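Local coordinates for protein pseudoperoxidase (Leishmania major, PDB 5VIA) that binds heme b, gripping its iron through two axial protein ligands, and is a pseudoperoxidase of the heme peroxidase family, at residues K25-R30 and A93-K98; A34-R39 and D67-I72; R196-L201 and C237-A242; T218-Y223 and E243-K248. All blocks are in the same frame, centred on the assembly; numbering follows the deposited sequence.

Contact 1 of 4, residues K25-R30 and A93-K98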
# COMPACT_ATOMS: atom_id res chain seq x y z
N LYS A 25 8.66 2.33 -17.18
CA LYS A 25 9.57 1.56 -18.02
C LYS A 25 10.33 0.53 -17.19
O LYS A 25 10.56 -0.59 -17.64
CB LYS A 25 10.52 2.49 -18.78
CG LYS A 25 9.80 3.53 -19.64
CD LYS A 25 10.72 4.13 -20.71
CE LYS A 25 9.95 5.04 -21.69
NZ LYS A 25 9.77 6.44 -21.18
N GLN A 26 10.71 0.92 -15.97
CA GLN A 26 11.36 -0.00 -15.04
C GLN A 26 10.43 -1.16 -14.71
O GLN A 26 10.84 -2.33 -14.69
CB GLN A 26 11.80 0.74 -13.77
CG GLN A 26 13.00 1.67 -13.97
CD GLN A 26 14.21 0.95 -14.53
OE1 GLN A 26 14.51 -0.18 -14.15
NE2 GLN A 26 14.91 1.60 -15.46
N PHE A 27 9.16 -0.83 -14.47
CA PHE A 27 8.13 -1.83 -14.18
C PHE A 27 7.91 -2.77 -15.35
O PHE A 27 7.47 -3.90 -15.16
CB PHE A 27 6.82 -1.15 -13.80
CG PHE A 27 6.91 -0.30 -12.57
CD1 PHE A 27 7.88 -0.57 -11.60
CD2 PHE A 27 6.05 0.77 -12.37
CE1 PHE A 27 7.99 0.23 -10.46
CE2 PHE A 27 6.15 1.56 -11.24
CZ PHE A 27 7.11 1.29 -10.27
N GLU A 28 8.20 -2.31 -16.56
CA GLU A 28 8.04 -3.16 -17.73
C GLU A 28 8.99 -4.36 -17.73
O GLU A 28 8.66 -5.41 -18.28
CB GLU A 28 8.16 -2.33 -19.02
CG GLU A 28 6.89 -1.50 -19.30
CD GLU A 28 7.10 -0.36 -20.27
OE1 GLU A 28 8.16 -0.29 -20.92
OE2 GLU A 28 6.18 0.47 -20.39
N PHE A 29 10.15 -4.21 -17.09
CA PHE A 29 11.10 -5.32 -16.97
C PHE A 29 10.99 -6.03 -15.62
O PHE A 29 11.29 -7.23 -15.52
CB PHE A 29 12.54 -4.84 -17.19
CG PHE A 29 12.95 -4.80 -18.63
CD1 PHE A 29 13.08 -5.98 -19.35
CD2 PHE A 29 13.21 -3.59 -19.26
CE1 PHE A 29 13.45 -5.96 -20.69
CE2 PHE A 29 13.58 -3.56 -20.59
CZ PHE A 29 13.71 -4.75 -21.31
N ARG A 30 10.56 -5.30 -14.60
CA ARG A 30 10.32 -5.86 -13.27
C ARG A 30 8.87 -5.58 -12.86
O ARG A 30 8.62 -4.70 -12.03
CB ARG A 30 11.27 -5.22 -12.24
CG ARG A 30 12.76 -5.58 -12.42
CD ARG A 30 13.04 -7.02 -11.97
NE ARG A 30 12.49 -7.28 -10.63
CZ ARG A 30 13.22 -7.39 -9.52
NH1 ARG A 30 14.54 -7.28 -9.56
NH2 ARG A 30 12.61 -7.62 -8.36
N ALA A 93 5.08 5.43 -6.79
CA ALA A 93 3.90 4.72 -6.31
C ALA A 93 2.75 4.97 -7.28
O ALA A 93 2.03 4.04 -7.66
CB ALA A 93 3.51 5.18 -4.90
N ILE A 94 2.58 6.23 -7.67
CA ILE A 94 1.55 6.61 -8.64
C ILE A 94 1.77 5.87 -9.96
O ILE A 94 0.82 5.43 -10.60
CB ILE A 94 1.52 8.15 -8.84
CG1 ILE A 94 0.99 8.85 -7.57
CG2 ILE A 94 0.65 8.55 -10.02
CD1 ILE A 94 1.17 10.36 -7.59
N ALA A 95 3.03 5.73 -10.36
CA ALA A 95 3.35 4.97 -11.57
C ALA A 95 3.01 3.49 -11.41
O ALA A 95 2.64 2.82 -12.38
CB ALA A 95 4.81 5.16 -11.94
N GLY A 96 3.12 2.98 -10.18
CA GLY A 96 2.73 1.60 -9.90
C GLY A 96 1.25 1.39 -10.15
O GLY A 96 0.84 0.39 -10.75
N ILE A 97 0.43 2.33 -9.69
CA ILE A 97 -1.01 2.26 -9.92
C ILE A 97 -1.31 2.26 -11.42
O ILE A 97 -2.10 1.44 -11.91
CB ILE A 97 -1.75 3.44 -9.26
CG1 ILE A 97 -1.54 3.42 -7.74
CG2 ILE A 97 -3.24 3.40 -9.57
CD1 ILE A 97 -1.98 4.71 -7.06
N LYS A 98 -0.70 3.20 -12.14
CA LYS A 98 -0.84 3.28 -13.59
C LYS A 98 -0.46 1.97 -14.26
O LYS A 98 -1.17 1.47 -15.15
CB LYS A 98 0.06 4.40 -14.14
CG LYS A 98 -0.04 4.64 -15.64
CD LYS A 98 0.90 5.77 -16.06
CE LYS A 98 0.64 6.24 -17.49
NZ LYS A 98 0.99 5.26 -18.53

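Contact 2 of 4, residues A34-R39 and D67-I72. With HEM (protoporphyrin IX containing Fe), chain B.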
# COMPACT_ATOMS: atom_id res chain seq x y z
N ALA A 34 5.97 -2.98 -9.31
CA ALA A 34 4.92 -1.96 -9.35
C ALA A 34 4.11 -2.01 -8.08
O ALA A 34 3.89 -0.98 -7.42
CB ALA A 34 4.03 -2.16 -10.56
N ALA A 35 3.64 -3.20 -7.72
CA ALA A 35 2.88 -3.30 -6.48
C ALA A 35 3.74 -3.01 -5.24
O ALA A 35 3.27 -2.39 -4.27
CB ALA A 35 2.18 -4.64 -6.37
N THR A 36 5.00 -3.43 -5.25
CA THR A 36 5.87 -3.13 -4.12
C THR A 36 6.08 -1.61 -3.97
O THR A 36 6.16 -1.08 -2.85
CB THR A 36 7.22 -3.86 -4.21
OG1 THR A 36 7.01 -5.21 -4.67
CG2 THR A 36 7.88 -3.88 -2.83
N SER A 37 6.15 -0.90 -5.10
CA SER A 37 6.29 0.55 -5.05
C SER A 37 5.03 1.19 -4.46
O SER A 37 5.12 2.22 -3.79
CB SER A 37 6.58 1.12 -6.44
OG SER A 37 7.74 0.50 -7.00
N ILE A 38 3.88 0.59 -4.71
CA ILE A 38 2.63 1.08 -4.14
C ILE A 38 2.65 0.84 -2.64
O ILE A 38 2.33 1.75 -1.86
CB ILE A 38 1.39 0.39 -4.74
CG1 ILE A 38 1.25 0.75 -6.22
CG2 ILE A 38 0.12 0.75 -3.95
CD1 ILE A 38 0.17 -0.04 -6.93
N ARG A 39 3.05 -0.36 -2.23
CA ARG A 39 3.17 -0.65 -0.80
C ARG A 39 4.09 0.36 -0.12
O ARG A 39 3.81 0.81 0.99
CB ARG A 39 3.69 -2.07 -0.55
CG ARG A 39 3.99 -2.26 0.94
CD ARG A 39 4.13 -3.72 1.36
NE ARG A 39 5.42 -4.26 1.04
CZ ARG A 39 6.47 -4.24 1.84
NH1 ARG A 39 6.40 -3.68 3.04
NH2 ARG A 39 7.60 -4.79 1.43
N ASP A 67 14.35 -3.65 -1.07
CA ASP A 67 15.65 -3.44 -1.70
C ASP A 67 15.54 -3.14 -3.20
O ASP A 67 16.21 -2.25 -3.72
CB ASP A 67 16.58 -4.65 -1.51
CG ASP A 67 17.27 -4.66 -0.15
OD1 ASP A 67 17.20 -3.65 0.58
OD2 ASP A 67 17.91 -5.69 0.18
N ASP A 68 14.70 -3.91 -3.89
CA ASP A 68 14.57 -3.77 -5.33
C ASP A 68 13.86 -2.45 -5.66
O ASP A 68 14.25 -1.74 -6.59
CB ASP A 68 13.85 -4.98 -5.94
CG ASP A 68 14.72 -6.23 -5.99
OD1 ASP A 68 15.96 -6.11 -5.96
OD2 ASP A 68 14.16 -7.35 -6.06
N VAL A 69 12.84 -2.11 -4.87
CA VAL A 69 12.20 -0.80 -5.00
C VAL A 69 13.18 0.34 -4.76
O VAL A 69 13.18 1.32 -5.50
CB VAL A 69 11.01 -0.64 -4.02
CG1 VAL A 69 10.55 0.82 -3.94
CG2 VAL A 69 9.88 -1.51 -4.48
N ALA A 70 14.04 0.20 -3.75
CA ALA A 70 15.05 1.21 -3.47
C ALA A 70 15.99 1.33 -4.66
O ALA A 70 16.50 2.41 -4.94
CB ALA A 70 15.81 0.88 -2.21
N GLY A 71 16.22 0.21 -5.34
CA GLY A 71 16.95 0.20 -6.60
C GLY A 71 16.33 1.14 -7.63
O GLY A 71 17.03 1.97 -8.22
N ILE A 72 15.02 1.02 -7.85
CA ILE A 72 14.33 1.90 -8.80
C ILE A 72 14.33 3.37 -8.35
O ILE A 72 14.54 4.28 -9.15
CB ILE A 72 12.89 1.40 -9.07
CG1 ILE A 72 12.92 0.04 -9.78
CG2 ILE A 72 12.09 2.42 -9.90
CD1 ILE A 72 11.56 -0.43 -10.31
CHA HEM B . 1.03 -6.48 0.80
CHB HEM B . -1.25 -6.66 5.10
CHC HEM B . -2.31 -1.96 4.55
CHD HEM B . -0.69 -2.01 -0.05
C1A HEM B . 0.57 -6.89 2.03
C2A HEM B . 0.91 -8.15 2.65
C3A HEM B . 0.30 -8.21 3.83
C4A HEM B . -0.47 -6.98 4.01
CMA HEM B . 0.37 -9.37 4.83
CAA HEM B . 1.86 -9.21 2.05
CBA HEM B . 3.26 -8.62 2.29
CGA HEM B . 4.37 -9.50 1.76
O1A HEM B . 4.51 -10.65 2.26
O2A HEM B . 5.15 -9.04 0.88
C1B HEM B . -1.73 -5.39 5.37
C2B HEM B . -2.46 -4.96 6.54
C3B HEM B . -2.74 -3.66 6.41
C4B HEM B . -2.23 -3.22 5.12
CMB HEM B . -2.80 -5.86 7.73
CAB HEM B . -3.52 -2.85 7.48
CBB HEM B . -3.35 -1.53 7.64
C1C HEM B . -1.98 -1.55 3.27
C2C HEM B . -2.21 -0.22 2.68
C3C HEM B . -1.75 -0.25 1.40
C4C HEM B . -1.23 -1.59 1.15
CMC HEM B . -2.84 0.97 3.46
CAC HEM B . -1.67 0.82 0.29
CBC HEM B . -1.97 2.11 0.50
C1D HEM B . -0.09 -3.22 -0.27
C2D HEM B . 0.49 -3.65 -1.52
C3D HEM B . 1.03 -5.05 -1.26
C4D HEM B . 0.71 -5.33 0.13
CMD HEM B . 0.56 -2.86 -2.84
CAD HEM B . 1.77 -5.97 -2.27
CBD HEM B . 3.25 -5.58 -2.13
CGD HEM B . 4.14 -6.42 -3.02
O1D HEM B . 5.39 -6.35 -2.87
O2D HEM B . 3.58 -7.15 -3.88
NA HEM B . -0.28 -6.19 2.88
NB HEM B . -1.62 -4.31 4.52
NC HEM B . -1.39 -2.36 2.30
ND HEM B . 0.04 -4.24 0.68
FE HEM B . -0.76 -4.29 2.63

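Contact 3 of 4, residues R196-L201 and C237-A242. With HEM (protoporphyrin IX containing Fe), chain B.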
# COMPACT_ATOMS: atom_id res chain seq x y z
N ARG A 196 -16.67 -16.62 4.75
CA ARG A 196 -16.92 -17.73 5.67
C ARG A 196 -16.03 -18.95 5.45
O ARG A 196 -16.13 -19.92 6.20
CB ARG A 196 -18.39 -18.13 5.64
CG ARG A 196 -19.32 -17.12 6.29
CD ARG A 196 -20.78 -17.43 5.98
NE ARG A 196 -21.13 -17.09 4.60
CZ ARG A 196 -22.35 -17.23 4.08
NH1 ARG A 196 -23.33 -17.71 4.82
NH2 ARG A 196 -22.57 -16.89 2.82
N ALA A 197 -15.18 -18.92 4.43
CA ALA A 197 -14.33 -20.08 4.13
C ALA A 197 -12.87 -19.90 4.55
O ALA A 197 -12.07 -20.84 4.48
CB ALA A 197 -14.41 -20.45 2.65
N PHE A 198 -12.51 -18.70 4.99
CA PHE A 198 -11.16 -18.44 5.47
C PHE A 198 -10.84 -19.24 6.74
O PHE A 198 -11.64 -19.28 7.68
CB PHE A 198 -10.96 -16.95 5.70
CG PHE A 198 -10.64 -16.17 4.45
CD1 PHE A 198 -9.33 -16.07 4.00
CD2 PHE A 198 -11.64 -15.53 3.74
CE1 PHE A 198 -9.03 -15.35 2.86
CE2 PHE A 198 -11.34 -14.80 2.60
CZ PHE A 198 -10.04 -14.71 2.16
N ALA A 199 -9.68 -19.89 6.75
CA ALA A 199 -9.27 -20.70 7.89
C ALA A 199 -7.91 -20.22 8.37
O ALA A 199 -7.15 -19.64 7.59
CB ALA A 199 -9.22 -22.18 7.51
N PRO A 200 -7.61 -20.41 9.67
CA PRO A 200 -6.31 -20.01 10.23
C PRO A 200 -5.16 -20.63 9.44
O PRO A 200 -5.25 -21.79 9.06
CB PRO A 200 -6.35 -20.61 11.64
CG PRO A 200 -7.78 -20.62 12.00
CD PRO A 200 -8.54 -20.87 10.71
N LEU A 201 -4.11 -19.86 9.19
CA LEU A 201 -2.94 -20.36 8.48
C LEU A 201 -1.73 -20.33 9.39
O LEU A 201 -1.41 -19.30 10.00
CB LEU A 201 -2.66 -19.50 7.23
CG LEU A 201 -1.37 -19.81 6.46
CD1 LEU A 201 -1.47 -21.14 5.74
CD2 LEU A 201 -1.03 -18.69 5.48
N CYS A 237 -4.88 -18.01 -1.26
CA CYS A 237 -5.24 -16.62 -1.04
C CYS A 237 -5.25 -16.34 0.46
O CYS A 237 -5.86 -17.09 1.23
CB CYS A 237 -6.61 -16.33 -1.65
SG CYS A 237 -6.69 -16.75 -3.40
N VAL A 238 -4.57 -15.28 0.85
CA VAL A 238 -4.22 -15.05 2.25
C VAL A 238 -4.61 -13.64 2.66
O VAL A 238 -4.33 -12.68 1.93
CB VAL A 238 -2.70 -15.28 2.48
CG1 VAL A 238 -2.34 -15.06 3.92
CG2 VAL A 238 -2.29 -16.69 2.04
N VAL A 239 -5.27 -13.50 3.81
CA VAL A 239 -5.71 -12.19 4.31
C VAL A 239 -5.56 -12.17 5.84
O VAL A 239 -5.79 -13.19 6.50
CB VAL A 239 -7.20 -11.92 3.95
CG1 VAL A 239 -7.64 -10.55 4.45
CG2 VAL A 239 -7.41 -12.00 2.44
N ASN A 240 -5.16 -11.03 6.39
CA ASN A 240 -5.10 -10.84 7.84
C ASN A 240 -6.46 -11.09 8.49
O ASN A 240 -7.49 -10.68 7.95
CB ASN A 240 -4.67 -9.40 8.16
CG ASN A 240 -3.17 -9.23 8.19
OD1 ASN A 240 -2.52 -9.26 7.15
ND2 ASN A 240 -2.62 -9.02 9.39
N ALA A 241 -6.46 -11.75 9.65
CA ALA A 241 -7.69 -11.92 10.43
C ALA A 241 -8.37 -10.57 10.67
O ALA A 241 -9.59 -10.46 10.57
CB ALA A 241 -7.40 -12.60 11.78
N ALA A 242 -7.57 -9.55 10.96
CA ALA A 242 -8.08 -8.20 11.21
C ALA A 242 -8.84 -7.60 10.02
O ALA A 242 -9.85 -6.90 10.21
CB ALA A 242 -6.94 -7.28 11.62
CHA HEM B . 1.03 -6.48 0.80
CHB HEM B . -1.25 -6.66 5.10
CHC HEM B . -2.31 -1.96 4.55
CHD HEM B . -0.69 -2.01 -0.05
C1A HEM B . 0.57 -6.89 2.03
C2A HEM B . 0.91 -8.15 2.65
C3A HEM B . 0.30 -8.21 3.83
C4A HEM B . -0.47 -6.98 4.01
CMA HEM B . 0.37 -9.37 4.83
CAA HEM B . 1.86 -9.21 2.05
CBA HEM B . 3.26 -8.62 2.29
CGA HEM B . 4.37 -9.50 1.76
O1A HEM B . 4.51 -10.65 2.26
O2A HEM B . 5.15 -9.04 0.88
C1B HEM B . -1.73 -5.39 5.37
C2B HEM B . -2.46 -4.96 6.54
C3B HEM B . -2.74 -3.66 6.41
C4B HEM B . -2.23 -3.22 5.12
CMB HEM B . -2.80 -5.86 7.73
CAB HEM B . -3.52 -2.85 7.48
CBB HEM B . -3.35 -1.53 7.64
C1C HEM B . -1.98 -1.55 3.27
C2C HEM B . -2.21 -0.22 2.68
C3C HEM B . -1.75 -0.25 1.40
C4C HEM B . -1.23 -1.59 1.15
CMC HEM B . -2.84 0.97 3.46
CAC HEM B . -1.67 0.82 0.29
CBC HEM B . -1.97 2.11 0.50
C1D HEM B . -0.09 -3.22 -0.27
C2D HEM B . 0.49 -3.65 -1.52
C3D HEM B . 1.03 -5.05 -1.26
C4D HEM B . 0.71 -5.33 0.13
CMD HEM B . 0.56 -2.86 -2.84
CAD HEM B . 1.77 -5.97 -2.27
CBD HEM B . 3.25 -5.58 -2.13
CGD HEM B . 4.14 -6.42 -3.02
O1D HEM B . 5.39 -6.35 -2.87
O2D HEM B . 3.58 -7.15 -3.88
NA HEM B . -0.28 -6.19 2.88
NB HEM B . -1.62 -4.31 4.52
NC HEM B . -1.39 -2.36 2.30
ND HEM B . 0.04 -4.24 0.68
FE HEM B . -0.76 -4.29 2.63

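Contact 4 of 4, residues T218-Y223 and E243-K248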
# COMPACT_ATOMS: atom_id res chain seq x y z
N THR A 218 -1.90 -14.34 12.70
CA THR A 218 -3.27 -13.92 12.43
C THR A 218 -3.62 -14.05 10.95
O THR A 218 -4.68 -13.59 10.51
CB THR A 218 -3.51 -12.45 12.84
OG1 THR A 218 -2.96 -11.60 11.84
CG2 THR A 218 -2.85 -12.16 14.18
N LEU A 219 -2.74 -14.66 10.17
CA LEU A 219 -3.05 -14.82 8.76
C LEU A 219 -4.11 -15.89 8.57
O LEU A 219 -4.12 -16.90 9.29
CB LEU A 219 -1.81 -15.13 7.93
CG LEU A 219 -0.69 -14.08 7.90
CD1 LEU A 219 0.41 -14.53 6.95
CD2 LEU A 219 -1.20 -12.70 7.51
N ARG A 220 -5.02 -15.66 7.64
CA ARG A 220 -6.02 -16.67 7.32
C ARG A 220 -6.02 -16.93 5.83
O ARG A 220 -5.50 -16.13 5.04
CB ARG A 220 -7.41 -16.26 7.82
CG ARG A 220 -7.51 -16.13 9.34
CD ARG A 220 -8.97 -16.11 9.78
NE ARG A 220 -9.15 -15.67 11.16
CZ ARG A 220 -10.15 -14.87 11.56
NH1 ARG A 220 -11.04 -14.44 10.68
NH2 ARG A 220 -10.25 -14.51 12.83
N CYS A 221 -6.60 -18.05 5.43
CA CYS A 221 -6.31 -18.61 4.13
C CYS A 221 -7.53 -19.27 3.50
O CYS A 221 -8.29 -19.98 4.18
CB CYS A 221 -5.19 -19.64 4.29
SG CYS A 221 -4.68 -20.44 2.78
N VAL A 222 -7.71 -19.03 2.20
CA VAL A 222 -8.61 -19.84 1.39
C VAL A 222 -7.87 -20.28 0.13
O VAL A 222 -7.00 -19.56 -0.37
CB VAL A 222 -9.92 -19.10 1.04
CG1 VAL A 222 -9.68 -18.00 0.01
CG2 VAL A 222 -10.95 -20.08 0.53
N TYR A 223 -8.20 -21.47 -0.37
CA TYR A 223 -7.65 -21.95 -1.63
C TYR A 223 -8.73 -21.89 -2.69
O TYR A 223 -9.82 -22.44 -2.53
CB TYR A 223 -7.11 -23.38 -1.50
CG TYR A 223 -5.85 -23.47 -0.67
CD1 TYR A 223 -4.60 -23.32 -1.25
CD2 TYR A 223 -5.92 -23.69 0.70
CE1 TYR A 223 -3.45 -23.40 -0.49
CE2 TYR A 223 -4.77 -23.76 1.47
CZ TYR A 223 -3.54 -23.62 0.87
OH TYR A 223 -2.40 -23.71 1.64
N GLU A 243 -8.37 -7.86 8.81
CA GLU A 243 -9.04 -7.38 7.60
C GLU A 243 -10.41 -8.05 7.44
O GLU A 243 -11.36 -7.44 6.95
CB GLU A 243 -8.16 -7.65 6.37
CG GLU A 243 -7.66 -6.42 5.66
CD GLU A 243 -6.61 -6.74 4.60
OE1 GLU A 243 -6.89 -6.59 3.39
OE2 GLU A 243 -5.49 -7.13 5.00
N LEU A 244 -10.49 -9.32 7.85
CA LEU A 244 -11.74 -10.07 7.79
C LEU A 244 -12.70 -9.70 8.93
O LEU A 244 -13.92 -9.66 8.73
CB LEU A 244 -11.45 -11.58 7.84
CG LEU A 244 -10.66 -12.12 6.65
CD1 LEU A 244 -10.16 -13.54 6.90
CD2 LEU A 244 -11.52 -12.09 5.40
N GLU A 245 -12.16 -9.42 10.11
CA GLU A 245 -13.01 -9.15 11.26
C GLU A 245 -13.76 -7.83 11.08
O GLU A 245 -14.84 -7.64 11.63
CB GLU A 245 -12.20 -9.16 12.56
CG GLU A 245 -11.78 -10.56 13.02
CD GLU A 245 -12.95 -11.50 13.24
OE1 GLU A 245 -13.83 -11.19 14.08
OE2 GLU A 245 -13.00 -12.56 12.59
N LEU A 246 -13.18 -6.94 10.28
CA LEU A 246 -13.83 -5.67 9.96
C LEU A 246 -15.11 -5.86 9.14
O LEU A 246 -16.00 -5.01 9.19
CB LEU A 246 -12.83 -4.75 9.26
CG LEU A 246 -11.74 -4.25 10.21
CD1 LEU A 246 -10.75 -3.35 9.51
CD2 LEU A 246 -12.36 -3.53 11.39
N LEU A 247 -15.22 -6.98 8.43
CA LEU A 247 -16.45 -7.34 7.73
C LEU A 247 -17.62 -7.54 8.69
O LEU A 247 -18.78 -7.61 8.25
CB LEU A 247 -16.25 -8.59 6.86
CG LEU A 247 -15.27 -8.40 5.70
CD1 LEU A 247 -15.10 -9.67 4.90
CD2 LEU A 247 -15.73 -7.28 4.81
N LYS A 248 -17.33 -7.64 9.98
CA LYS A 248 -18.36 -7.79 11.00
C LYS A 248 -18.83 -6.44 11.52
O LYS A 248 -19.92 -6.33 12.07
CB LYS A 248 -17.83 -8.64 12.17
CG LYS A 248 -17.72 -10.12 11.86
CD LYS A 248 -16.65 -10.75 12.74
CE LYS A 248 -16.85 -12.25 12.87
NZ LYS A 248 -16.93 -12.91 11.54

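Contact 1 of 4, residues K25-R30 and A93-K98
Phe27 and Gly96 mark the closest backbone approach between 25-30 and 93-98, their CA atoms 7.7 Å apart, and one aromatic side chain bridges the gap. The ring of Phe27 sits with CG beside the backbone N (chi1 -62°), a setting that sends it across to the other helix with CE2 leading. CE2 of Phe27 ends 3.5 Å from Gly96 N, which stands oblique to the ring, and 3.7 Å from Gly96 CA. The carbonyl carbon of Ala95 lies at the ring edge, near its plane, also 3.7 Å from CE2 of Phe27, while CD2 of the same ring comes 4.0 Å from Ala95 O. At Ala95 and Gly96 the ring thus meets mainly main-chain atoms. A single apolar side-chain touch completes the contact, Phe27 CE2 to Ala95 CB at 3.9 Å. No hydrogen bond crosses. The two segments belong to helices 16-29 and 85-99 of the largely helical peroxidase fold, and the contact is fully buried where they meet helix 33-49, whose Ala34 and Ser37 also touch Phe27. Ala95 is packed in addition against Val20 and Ala23, one to two turns earlier on helix 16-29. Within 25-30 the main chain is held by Gln26 O, which accepts from two donors, Phe29 N and Arg30 N. Beyond the touching residues, Arg30 NH2 is salt-bridged to Asp32.

Contact 2 of 4, residues A34-R39 and D67-I72
Thr36 and Ser37 share one methyl of Val69, and the CA atoms of Ser37 and Val69 stand only 6.1 Å apart. Going along 34-39, Ala35 comes first to the heme, its CB 3.8 Å from propionate oxygen O2D. Thr36 then forks two ways. Its OG1 donates a hydrogen bond of 2.7 Å to heme O1D, with Asp32 O as a second acceptor beside the same hydroxyl. Its other branch, CG2, meets Val69 CG2 at 3.5 Å. Next, Ser37 brings its backbone N to 3.8 Å from Val69 CG2, with OG alongside; that hydroxyl is bonded back to Leu33 O. Ile38 turns from Val69 to the heme, where CG2 lies 3.8 Å from methyl CMD. Last, Arg39 sets out with CG anti to the backbone N (chi1 172°), and this extended first part of the chain lies over pyrrole D: CB is 3.7 Å from heme C2D and CD 4.0 Å from heme C4D. A bend at chi3 (80°) then turns NE and the guanidinium off toward the carbonyl oxygens of Cys60, Val62 and Arg64, which fix it. Helix 33-49 thus lines the Cys60 side of the heme pocket, a position consistent with the distal helix of heme peroxidases, with helix 67-79 packed behind it.

Contact 3 of 4, residues R196-L201 and C237-A242
Phe198 and Val239 make the closest meeting of 196-201 with 237-242. From CB, which heads toward the other segment, the Phe198 side chain runs with CG beside the backbone N (chi1 -82°), which swings the ring toward 237-242, where CE1 and CZ are the atoms that meet it. CE1 of Phe198 reaches Val239 CG2 at 3.7 Å and passes 4.0 Å from Cys237 O. CZ, the tip, lies 3.8 Å from that same methyl, CG2 of Val239. Methyl and carbonyl oxygen both approach obliquely to the ring plane, and the two side chains cross at a slant. The receiving methyl stands beside its own backbone N, whereas CG1 of Val239 is the branch anti to it. Phe190 and Leu244 also touch Phe198, joining the ring to helices 186-194 and 241-245. Between the segments runs strand 219-224, the middle strand of a small antiparallel three-stranded sheet whose outermost strands are 199-200 and 235-240. The contact reaches past this central strand, whose Val222 also touches Phe198, through side chains and without a hydrogen bond between the segments; Ala199 and Leu201 pair instead with Cys221 and Leu219, and Cys237 and Val239 with Val222 and Arg220. A second, looser touch lies where Leu201 CD2 comes 4.2 Å from both CG1 and CG2 of Val238, the side chains nearly perpendicular. At the end of strand 235-240 the segment meets the heme, Asn240 CG lying 3.4 Å from methyl CMB. ND2 of Asn240 is hydrogen-bonded to Val56 O.

Contact 4 of 4, residues T218-Y223 and E243-K248
Arg220 stretches from its strand over Leu244 to Glu245. Its CG lies beside the backbone N (chi1 -63°), and the chain then runs straight from CG to NE. That extension lays the aliphatic part along a leucine methyl: CD1 of Leu244 is 4.0 Å from CB of Arg220, and equally 4.0 Å from its CD and its NH1. CD1 of Leu244 lies oblique to the guanidinium. The polar end is a salt bridge with Glu245, whose chain bends at chi2 (-58°) and so brings the carboxylate round to the arginine. One oxygen takes both donors: OE2 of Glu245 lies 3.3 Å from NH1 of Arg220 and 3.4 Å from NH2, at the guanidinium edge and in its plane. Both hydrogen bonds are weak and somewhat bent. The carboxylate does not lie flat with the guanidinium, their planes being 78° apart, so the pairing uses a single oxygen in a fork and not two parallel bonds. NZ of Lys248, 6.1 Å from NH1 of Arg220, adds a nearby like charge that Glu245 may partly offset. Neighbouring Glu243 belongs to the heme side, its OE1 bonded to the axial ligand His159 and to Tyr187. Strand 219-224 is flanked by strands 199-200 and 235-240, and the chain turns from the latter straight into helix 241-245, whose Leu244 packs on Arg220 of strand 219-224 and also on Phe198 and on Leu191 of helix 186-194.

How the contacts relate
Contacts 1 and 2 are buried helix-to-helix packing, about 9 Å apart between centres and joined through Phe27 against Ser37 and Ile72 and by the Arg30–Asp68 salt bridge; contact 2 is nested along the chain inside contact 1. Contacts 3 and 4 lie some 26 to 29 Å from them, centre to centre. They interlock in one small sheet, crossing along the sequence and both using helix 241-245. Contact 3 is apolar and mostly buried, whereas contact 4 is partly exposed and adds the set's only salt bridge across its own two segments. Heme spans the gap, touching contact 2 through a propionate, a methyl and pyrrole D, and contact 3 beside methyl CMB.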